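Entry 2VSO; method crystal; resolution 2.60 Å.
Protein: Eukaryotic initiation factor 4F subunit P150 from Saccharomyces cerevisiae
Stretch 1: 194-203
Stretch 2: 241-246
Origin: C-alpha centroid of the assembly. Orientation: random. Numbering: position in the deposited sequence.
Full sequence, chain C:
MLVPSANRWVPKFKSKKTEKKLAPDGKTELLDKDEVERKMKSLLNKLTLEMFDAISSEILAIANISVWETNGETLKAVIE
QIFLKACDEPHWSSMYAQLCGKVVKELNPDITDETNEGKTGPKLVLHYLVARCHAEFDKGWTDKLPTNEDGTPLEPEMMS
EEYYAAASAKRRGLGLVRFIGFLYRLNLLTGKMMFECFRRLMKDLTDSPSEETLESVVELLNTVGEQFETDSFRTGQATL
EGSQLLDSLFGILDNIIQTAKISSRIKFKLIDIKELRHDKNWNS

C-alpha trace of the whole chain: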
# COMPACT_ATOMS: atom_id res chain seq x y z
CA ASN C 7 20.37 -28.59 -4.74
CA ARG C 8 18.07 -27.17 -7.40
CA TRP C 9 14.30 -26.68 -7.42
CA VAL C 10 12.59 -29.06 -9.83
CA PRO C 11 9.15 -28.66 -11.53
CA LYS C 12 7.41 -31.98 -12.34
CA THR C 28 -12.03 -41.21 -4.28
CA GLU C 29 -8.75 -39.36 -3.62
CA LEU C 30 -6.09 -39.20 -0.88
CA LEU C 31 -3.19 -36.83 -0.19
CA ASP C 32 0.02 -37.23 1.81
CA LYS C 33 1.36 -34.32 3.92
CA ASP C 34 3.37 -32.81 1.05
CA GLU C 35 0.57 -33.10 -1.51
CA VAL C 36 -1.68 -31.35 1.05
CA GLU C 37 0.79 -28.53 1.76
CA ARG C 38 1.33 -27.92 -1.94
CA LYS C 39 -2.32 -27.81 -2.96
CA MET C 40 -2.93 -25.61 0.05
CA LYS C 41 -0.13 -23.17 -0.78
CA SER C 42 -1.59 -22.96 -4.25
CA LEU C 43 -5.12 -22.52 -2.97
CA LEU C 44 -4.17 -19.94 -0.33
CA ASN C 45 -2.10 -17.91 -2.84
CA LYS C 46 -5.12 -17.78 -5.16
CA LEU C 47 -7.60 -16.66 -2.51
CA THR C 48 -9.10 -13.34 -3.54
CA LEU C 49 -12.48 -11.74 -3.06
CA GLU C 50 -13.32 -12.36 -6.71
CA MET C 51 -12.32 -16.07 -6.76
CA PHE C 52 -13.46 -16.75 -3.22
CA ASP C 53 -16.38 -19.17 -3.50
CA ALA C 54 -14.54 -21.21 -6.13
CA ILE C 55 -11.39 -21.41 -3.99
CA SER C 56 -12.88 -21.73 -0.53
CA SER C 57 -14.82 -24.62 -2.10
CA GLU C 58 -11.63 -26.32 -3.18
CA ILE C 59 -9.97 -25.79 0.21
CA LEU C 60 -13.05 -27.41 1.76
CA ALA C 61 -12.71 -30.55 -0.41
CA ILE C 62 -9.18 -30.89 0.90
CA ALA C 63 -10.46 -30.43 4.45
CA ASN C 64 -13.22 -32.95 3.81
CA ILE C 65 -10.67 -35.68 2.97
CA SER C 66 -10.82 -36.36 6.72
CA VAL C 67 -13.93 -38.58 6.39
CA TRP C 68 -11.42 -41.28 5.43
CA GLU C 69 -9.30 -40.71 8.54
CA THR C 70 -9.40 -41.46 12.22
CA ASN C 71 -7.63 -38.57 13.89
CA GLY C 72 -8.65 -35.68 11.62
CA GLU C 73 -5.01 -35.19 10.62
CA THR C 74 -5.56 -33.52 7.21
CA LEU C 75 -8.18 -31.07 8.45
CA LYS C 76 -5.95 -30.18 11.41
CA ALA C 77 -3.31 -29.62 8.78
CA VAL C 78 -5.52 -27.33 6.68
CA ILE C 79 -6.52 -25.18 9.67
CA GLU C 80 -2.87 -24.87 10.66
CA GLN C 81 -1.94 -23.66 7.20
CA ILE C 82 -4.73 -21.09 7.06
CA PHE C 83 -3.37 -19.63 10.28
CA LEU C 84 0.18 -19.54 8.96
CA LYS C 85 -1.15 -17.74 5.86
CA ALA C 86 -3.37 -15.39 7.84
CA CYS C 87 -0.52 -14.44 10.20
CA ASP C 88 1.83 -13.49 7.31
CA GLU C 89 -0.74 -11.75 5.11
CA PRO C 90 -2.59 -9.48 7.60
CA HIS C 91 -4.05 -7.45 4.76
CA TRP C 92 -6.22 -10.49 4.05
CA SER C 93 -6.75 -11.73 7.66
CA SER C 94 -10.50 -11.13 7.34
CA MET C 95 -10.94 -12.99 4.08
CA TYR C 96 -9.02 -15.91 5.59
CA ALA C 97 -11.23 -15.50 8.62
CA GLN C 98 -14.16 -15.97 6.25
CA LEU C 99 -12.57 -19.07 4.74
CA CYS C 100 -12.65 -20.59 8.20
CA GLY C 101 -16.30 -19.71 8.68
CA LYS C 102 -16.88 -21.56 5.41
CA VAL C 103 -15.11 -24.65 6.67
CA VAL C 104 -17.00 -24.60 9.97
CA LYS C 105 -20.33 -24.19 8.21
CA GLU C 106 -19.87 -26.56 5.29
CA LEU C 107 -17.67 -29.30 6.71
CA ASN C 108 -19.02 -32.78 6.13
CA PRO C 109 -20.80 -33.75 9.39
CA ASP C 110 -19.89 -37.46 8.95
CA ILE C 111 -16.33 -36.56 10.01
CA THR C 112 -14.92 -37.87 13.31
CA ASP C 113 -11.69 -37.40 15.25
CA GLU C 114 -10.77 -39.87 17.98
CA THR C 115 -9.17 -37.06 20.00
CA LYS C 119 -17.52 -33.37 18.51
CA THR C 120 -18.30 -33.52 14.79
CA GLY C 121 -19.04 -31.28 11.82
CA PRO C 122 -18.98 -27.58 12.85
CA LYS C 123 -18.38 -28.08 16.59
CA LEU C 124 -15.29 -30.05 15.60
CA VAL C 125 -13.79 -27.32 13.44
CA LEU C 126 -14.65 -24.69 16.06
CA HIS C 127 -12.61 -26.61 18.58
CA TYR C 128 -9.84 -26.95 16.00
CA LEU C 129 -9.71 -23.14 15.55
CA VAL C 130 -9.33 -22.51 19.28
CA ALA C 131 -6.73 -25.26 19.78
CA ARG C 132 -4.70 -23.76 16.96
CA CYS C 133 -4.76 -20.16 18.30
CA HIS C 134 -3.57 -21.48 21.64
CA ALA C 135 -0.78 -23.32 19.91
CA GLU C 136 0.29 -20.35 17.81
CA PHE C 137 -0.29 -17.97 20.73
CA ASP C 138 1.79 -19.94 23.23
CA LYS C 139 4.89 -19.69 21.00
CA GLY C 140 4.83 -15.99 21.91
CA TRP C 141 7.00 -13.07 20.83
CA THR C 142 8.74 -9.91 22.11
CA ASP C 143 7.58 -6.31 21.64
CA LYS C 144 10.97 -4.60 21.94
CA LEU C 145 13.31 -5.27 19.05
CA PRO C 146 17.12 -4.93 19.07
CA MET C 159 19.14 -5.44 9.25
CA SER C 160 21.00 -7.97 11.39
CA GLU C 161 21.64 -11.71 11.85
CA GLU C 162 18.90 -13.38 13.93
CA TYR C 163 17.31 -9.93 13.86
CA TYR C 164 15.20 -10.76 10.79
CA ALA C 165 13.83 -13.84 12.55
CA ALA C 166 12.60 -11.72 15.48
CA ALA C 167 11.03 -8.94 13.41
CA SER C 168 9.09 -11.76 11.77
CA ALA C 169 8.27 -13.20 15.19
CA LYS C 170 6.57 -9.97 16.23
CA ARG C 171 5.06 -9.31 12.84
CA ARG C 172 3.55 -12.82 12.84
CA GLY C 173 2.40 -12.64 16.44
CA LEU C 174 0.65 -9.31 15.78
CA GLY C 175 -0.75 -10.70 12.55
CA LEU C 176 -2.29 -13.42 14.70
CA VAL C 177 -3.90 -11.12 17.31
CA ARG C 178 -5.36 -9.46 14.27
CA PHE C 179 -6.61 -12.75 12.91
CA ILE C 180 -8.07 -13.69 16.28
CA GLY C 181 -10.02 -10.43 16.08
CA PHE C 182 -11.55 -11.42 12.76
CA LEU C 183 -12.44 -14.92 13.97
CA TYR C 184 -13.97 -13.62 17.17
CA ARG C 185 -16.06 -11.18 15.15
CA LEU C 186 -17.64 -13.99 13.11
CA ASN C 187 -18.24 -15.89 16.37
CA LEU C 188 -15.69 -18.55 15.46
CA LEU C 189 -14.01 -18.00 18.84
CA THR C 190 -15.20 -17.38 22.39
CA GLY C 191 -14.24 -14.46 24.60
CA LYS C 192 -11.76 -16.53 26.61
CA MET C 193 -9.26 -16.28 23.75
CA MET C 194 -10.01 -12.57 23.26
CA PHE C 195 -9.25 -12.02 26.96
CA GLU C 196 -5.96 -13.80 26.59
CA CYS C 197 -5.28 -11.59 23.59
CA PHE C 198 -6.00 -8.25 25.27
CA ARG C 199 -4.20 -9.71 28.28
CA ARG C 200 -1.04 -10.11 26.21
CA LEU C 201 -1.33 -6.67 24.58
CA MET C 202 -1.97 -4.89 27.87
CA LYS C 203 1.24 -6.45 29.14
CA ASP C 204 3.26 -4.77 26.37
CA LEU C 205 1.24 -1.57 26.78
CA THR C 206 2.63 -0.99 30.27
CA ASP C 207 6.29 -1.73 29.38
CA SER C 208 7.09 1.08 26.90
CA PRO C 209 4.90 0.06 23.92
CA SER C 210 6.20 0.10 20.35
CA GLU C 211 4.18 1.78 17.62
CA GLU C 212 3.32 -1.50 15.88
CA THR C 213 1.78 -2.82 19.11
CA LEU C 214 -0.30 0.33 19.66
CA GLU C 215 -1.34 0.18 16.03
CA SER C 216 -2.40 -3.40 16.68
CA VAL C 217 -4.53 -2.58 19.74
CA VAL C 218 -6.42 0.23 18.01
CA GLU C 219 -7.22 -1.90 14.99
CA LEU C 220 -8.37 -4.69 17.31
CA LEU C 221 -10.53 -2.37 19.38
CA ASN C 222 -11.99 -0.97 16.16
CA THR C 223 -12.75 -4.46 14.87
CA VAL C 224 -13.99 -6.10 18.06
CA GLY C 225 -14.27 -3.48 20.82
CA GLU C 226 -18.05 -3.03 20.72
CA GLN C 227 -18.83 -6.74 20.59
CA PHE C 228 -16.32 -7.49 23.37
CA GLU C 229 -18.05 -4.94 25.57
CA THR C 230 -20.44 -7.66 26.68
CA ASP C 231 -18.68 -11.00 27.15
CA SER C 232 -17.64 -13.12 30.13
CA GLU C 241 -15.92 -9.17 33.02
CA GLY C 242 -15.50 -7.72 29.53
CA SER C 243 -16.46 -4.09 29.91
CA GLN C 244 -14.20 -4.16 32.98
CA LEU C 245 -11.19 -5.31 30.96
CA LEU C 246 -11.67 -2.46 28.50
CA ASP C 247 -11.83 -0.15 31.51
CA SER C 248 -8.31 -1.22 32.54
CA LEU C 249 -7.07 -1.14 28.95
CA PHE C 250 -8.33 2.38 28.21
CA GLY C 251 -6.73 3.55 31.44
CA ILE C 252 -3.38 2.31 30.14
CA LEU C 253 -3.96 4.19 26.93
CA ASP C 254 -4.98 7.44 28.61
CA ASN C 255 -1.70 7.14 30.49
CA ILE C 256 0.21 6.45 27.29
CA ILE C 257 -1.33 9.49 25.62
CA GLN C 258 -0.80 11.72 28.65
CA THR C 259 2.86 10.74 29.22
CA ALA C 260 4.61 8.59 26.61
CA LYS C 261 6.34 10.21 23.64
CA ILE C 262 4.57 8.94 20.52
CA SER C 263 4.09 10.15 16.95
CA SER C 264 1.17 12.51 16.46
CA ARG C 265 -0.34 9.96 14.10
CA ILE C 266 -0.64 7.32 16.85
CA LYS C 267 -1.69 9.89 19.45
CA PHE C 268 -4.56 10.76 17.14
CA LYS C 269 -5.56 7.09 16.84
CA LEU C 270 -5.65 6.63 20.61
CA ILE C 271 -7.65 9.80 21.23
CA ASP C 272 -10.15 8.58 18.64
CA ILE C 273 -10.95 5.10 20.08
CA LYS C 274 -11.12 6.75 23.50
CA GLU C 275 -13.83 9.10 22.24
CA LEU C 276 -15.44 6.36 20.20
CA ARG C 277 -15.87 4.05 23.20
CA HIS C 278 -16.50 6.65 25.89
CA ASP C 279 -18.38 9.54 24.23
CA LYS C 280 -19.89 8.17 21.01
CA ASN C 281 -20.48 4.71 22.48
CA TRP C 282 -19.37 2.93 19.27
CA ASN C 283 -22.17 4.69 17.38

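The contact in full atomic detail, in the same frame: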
# COMPACT_ATOMS: atom_id res chain seq x y z
N MET C 194 -10.10 -14.02 23.44
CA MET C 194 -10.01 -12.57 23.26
C MET C 194 -9.50 -11.90 24.55
O MET C 194 -8.87 -10.85 24.50
CB MET C 194 -11.38 -12.03 22.88
CG MET C 194 -11.38 -10.68 22.20
SD MET C 194 -10.63 -10.69 20.57
CE MET C 194 -8.96 -10.25 20.99
N PHE C 195 -9.77 -12.53 25.70
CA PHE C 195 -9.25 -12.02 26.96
C PHE C 195 -7.76 -12.25 27.00
O PHE C 195 -6.99 -11.43 27.50
CB PHE C 195 -9.90 -12.71 28.17
CG PHE C 195 -11.22 -12.12 28.59
CD1 PHE C 195 -12.39 -12.44 27.92
CD2 PHE C 195 -11.29 -11.23 29.65
CE1 PHE C 195 -13.60 -11.89 28.31
CE2 PHE C 195 -12.50 -10.68 30.05
CZ PHE C 195 -13.65 -11.01 29.37
N GLU C 196 -7.34 -13.40 26.48
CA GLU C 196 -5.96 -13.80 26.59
C GLU C 196 -5.18 -12.90 25.66
O GLU C 196 -4.04 -12.55 25.92
CB GLU C 196 -5.81 -15.27 26.20
CG GLU C 196 -4.64 -15.99 26.85
CD GLU C 196 -4.56 -17.44 26.44
OE1 GLU C 196 -3.50 -17.87 25.94
OE2 GLU C 196 -5.58 -18.14 26.59
N CYS C 197 -5.85 -12.50 24.59
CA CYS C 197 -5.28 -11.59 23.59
C CYS C 197 -5.04 -10.18 24.13
O CYS C 197 -3.91 -9.69 24.13
CB CYS C 197 -6.18 -11.53 22.38
SG CYS C 197 -5.30 -11.39 20.88
N PHE C 198 -6.11 -9.54 24.60
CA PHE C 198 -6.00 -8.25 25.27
C PHE C 198 -5.05 -8.32 26.46
O PHE C 198 -4.31 -7.39 26.74
CB PHE C 198 -7.37 -7.75 25.72
CG PHE C 198 -8.20 -7.15 24.61
CD1 PHE C 198 -9.43 -7.69 24.27
CD2 PHE C 198 -7.76 -6.03 23.91
CE1 PHE C 198 -10.19 -7.15 23.26
CE2 PHE C 198 -8.52 -5.47 22.88
CZ PHE C 198 -9.74 -6.03 22.56
N ARG C 199 -5.08 -9.46 27.15
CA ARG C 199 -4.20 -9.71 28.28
C ARG C 199 -2.74 -9.58 27.88
O ARG C 199 -1.93 -9.00 28.59
CB ARG C 199 -4.48 -11.11 28.81
CG ARG C 199 -4.20 -11.34 30.29
CD ARG C 199 -4.57 -12.78 30.66
NE ARG C 199 -4.17 -13.14 32.02
CZ ARG C 199 -4.93 -12.94 33.09
NH1 ARG C 199 -6.13 -12.39 32.97
NH2 ARG C 199 -4.49 -13.30 34.29
N ARG C 200 -2.40 -10.13 26.72
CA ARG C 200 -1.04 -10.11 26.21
C ARG C 200 -0.63 -8.72 25.76
O ARG C 200 0.51 -8.30 25.99
CB ARG C 200 -0.90 -11.09 25.04
CG ARG C 200 0.40 -10.99 24.26
CD ARG C 200 1.61 -11.42 25.08
NE ARG C 200 2.87 -11.01 24.45
CZ ARG C 200 4.06 -11.06 25.03
NH1 ARG C 200 4.18 -11.52 26.27
NH2 ARG C 200 5.14 -10.67 24.36
N LEU C 201 -1.56 -8.02 25.10
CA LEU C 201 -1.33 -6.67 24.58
C LEU C 201 -1.21 -5.64 25.69
O LEU C 201 -0.36 -4.76 25.63
CB LEU C 201 -2.44 -6.26 23.61
CG LEU C 201 -2.53 -7.05 22.31
CD1 LEU C 201 -3.86 -6.80 21.65
CD2 LEU C 201 -1.37 -6.74 21.37
N MET C 202 -2.05 -5.76 26.71
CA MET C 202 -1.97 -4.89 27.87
C MET C 202 -0.62 -5.02 28.56
O MET C 202 -0.10 -4.06 29.12
CB MET C 202 -3.10 -5.19 28.85
CG MET C 202 -4.49 -4.90 28.33
SD MET C 202 -5.75 -5.11 29.60
CE MET C 202 -5.59 -6.87 29.89
N LYS C 203 -0.05 -6.21 28.52
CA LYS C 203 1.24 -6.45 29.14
C LYS C 203 2.32 -5.60 28.46
O LYS C 203 3.14 -4.99 29.12
CB LYS C 203 1.59 -7.94 29.05
CG LYS C 203 2.36 -8.51 30.25
CD LYS C 203 3.87 -8.37 30.08
CE LYS C 203 4.61 -8.95 31.28
NZ LYS C 203 6.05 -8.57 31.27
N GLU C 241 -17.33 -8.86 33.27
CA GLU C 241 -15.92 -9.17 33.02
C GLU C 241 -15.32 -8.33 31.87
O GLU C 241 -14.21 -7.84 31.98
CB GLU C 241 -15.74 -10.68 32.74
N GLY C 242 -16.07 -8.18 30.79
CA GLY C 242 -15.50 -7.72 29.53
C GLY C 242 -15.43 -6.22 29.36
O GLY C 242 -14.48 -5.68 28.79
N SER C 243 -16.45 -5.54 29.85
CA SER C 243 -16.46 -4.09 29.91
C SER C 243 -15.38 -3.65 30.90
O SER C 243 -14.76 -2.61 30.74
CB SER C 243 -17.82 -3.60 30.35
N GLN C 244 -15.16 -4.47 31.93
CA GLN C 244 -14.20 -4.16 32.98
C GLN C 244 -12.76 -4.31 32.52
O GLN C 244 -11.86 -3.72 33.11
CB GLN C 244 -14.44 -5.06 34.20
CG GLN C 244 -15.82 -4.96 34.81
CD GLN C 244 -16.12 -6.15 35.70
OE1 GLN C 244 -15.61 -7.25 35.49
NE2 GLN C 244 -16.96 -5.93 36.70
N LEU C 245 -12.54 -5.13 31.50
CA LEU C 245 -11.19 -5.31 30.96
C LEU C 245 -10.84 -4.13 30.06
O LEU C 245 -9.71 -3.65 30.05
CB LEU C 245 -11.09 -6.62 30.19
CG LEU C 245 -9.69 -6.88 29.61
CD1 LEU C 245 -8.77 -7.41 30.69
CD2 LEU C 245 -9.73 -7.81 28.40
N LEU C 246 -11.83 -3.66 29.31
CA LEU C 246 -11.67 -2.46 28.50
C LEU C 246 -11.43 -1.24 29.39
O LEU C 246 -10.64 -0.37 29.04
CB LEU C 246 -12.88 -2.26 27.59
CG LEU C 246 -13.01 -3.26 26.45
CD1 LEU C 246 -14.13 -2.88 25.51
CD2 LEU C 246 -11.69 -3.39 25.69

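Helices that run side by side at a wide spacing must bridge the gap with side chains, and a few well-placed apolar residues can do all of the work. A small contact in the yeast eukaryotic initiation factor 4F subunit P150 illustrates the principle. Residues 194-203 lie within a longer helix, and residues 241-246 include part of another, which continues later in the chain. The N-to-C directions of the two differ by 15°, so the helices are nearly parallel, and their axes come no closer than 11.4 Å. Such a distance keeps the backbones well apart: the nearest CA pair, Phe195 CA and Gly242 CA, is separated by 8.0 Å. The contact is correspondingly modest, burying 321 Å² summed over both sides.

Within each helix, backbone hydrogen bonding satisfies the peptide groups locally. In the first stretch, Phe198 N donates to Met194 O at 3.1 Å and Met202 N to Phe198 O at 2.8 Å, the i to i+4 pattern that places Phe195, Phe198 and Met202 along one side of the helix. The second stretch is held more loosely here, with weak bonds such as Leu246 N to Gly242 O at 3.4 Å. No hydrogen bond crosses between the stretches among the atoms modelled, and packing carries the contact.

The apolar pairings converge on Leu245, which has the largest area covered by the opposite stretch. Its CA-to-CB bond points toward the first helix, and with chi1 in t and chi2 in p its two methyl groups reach different partners. Leu245 CD2 lies 3.6 Å from Phe198 CB and 4.0 Å from Phe195 CD2, so one methyl is shared by two aromatic residues a single helical turn apart. Leu245 CD1 meets Met202 CE at 3.3 Å, a tight approach between two methyl carbons. The CA-to-CB bond of Met202 points toward the second stretch, and with its m, t, m rotamer the terminal methyl lies against the leucine. These pairings are dispersive and gain from the exclusion of water; one branched side chain thus spans two turns of its neighbour.

A second kind of contact sets an aromatic ring against backbone. The CA-to-CB bond of Phe195 points sideways, but chi1 in m carries the end of the ring nearer to Glu241 and Gly242. There Phe195 CZ rests 3.8 Å from Gly242 CA, so the ring packs directly against the main chain of a residue that has no side chain. An ideal CB at this position would lie only 3.9 Å from Phe195 CZ, close to the ring though not in collision with it. Next to it, Glu241 O sits at the ring edge, near its plane, 3.8 Å from Phe195 CE2. This placement suits the slightly positive rim of an aromatic ring facing a partly negative carbonyl oxygen, a weak electrostatic preference. Glu241 CB adds a further contact, 4.0 Å from Phe195 CZ; the remainder of that side chain is not modelled.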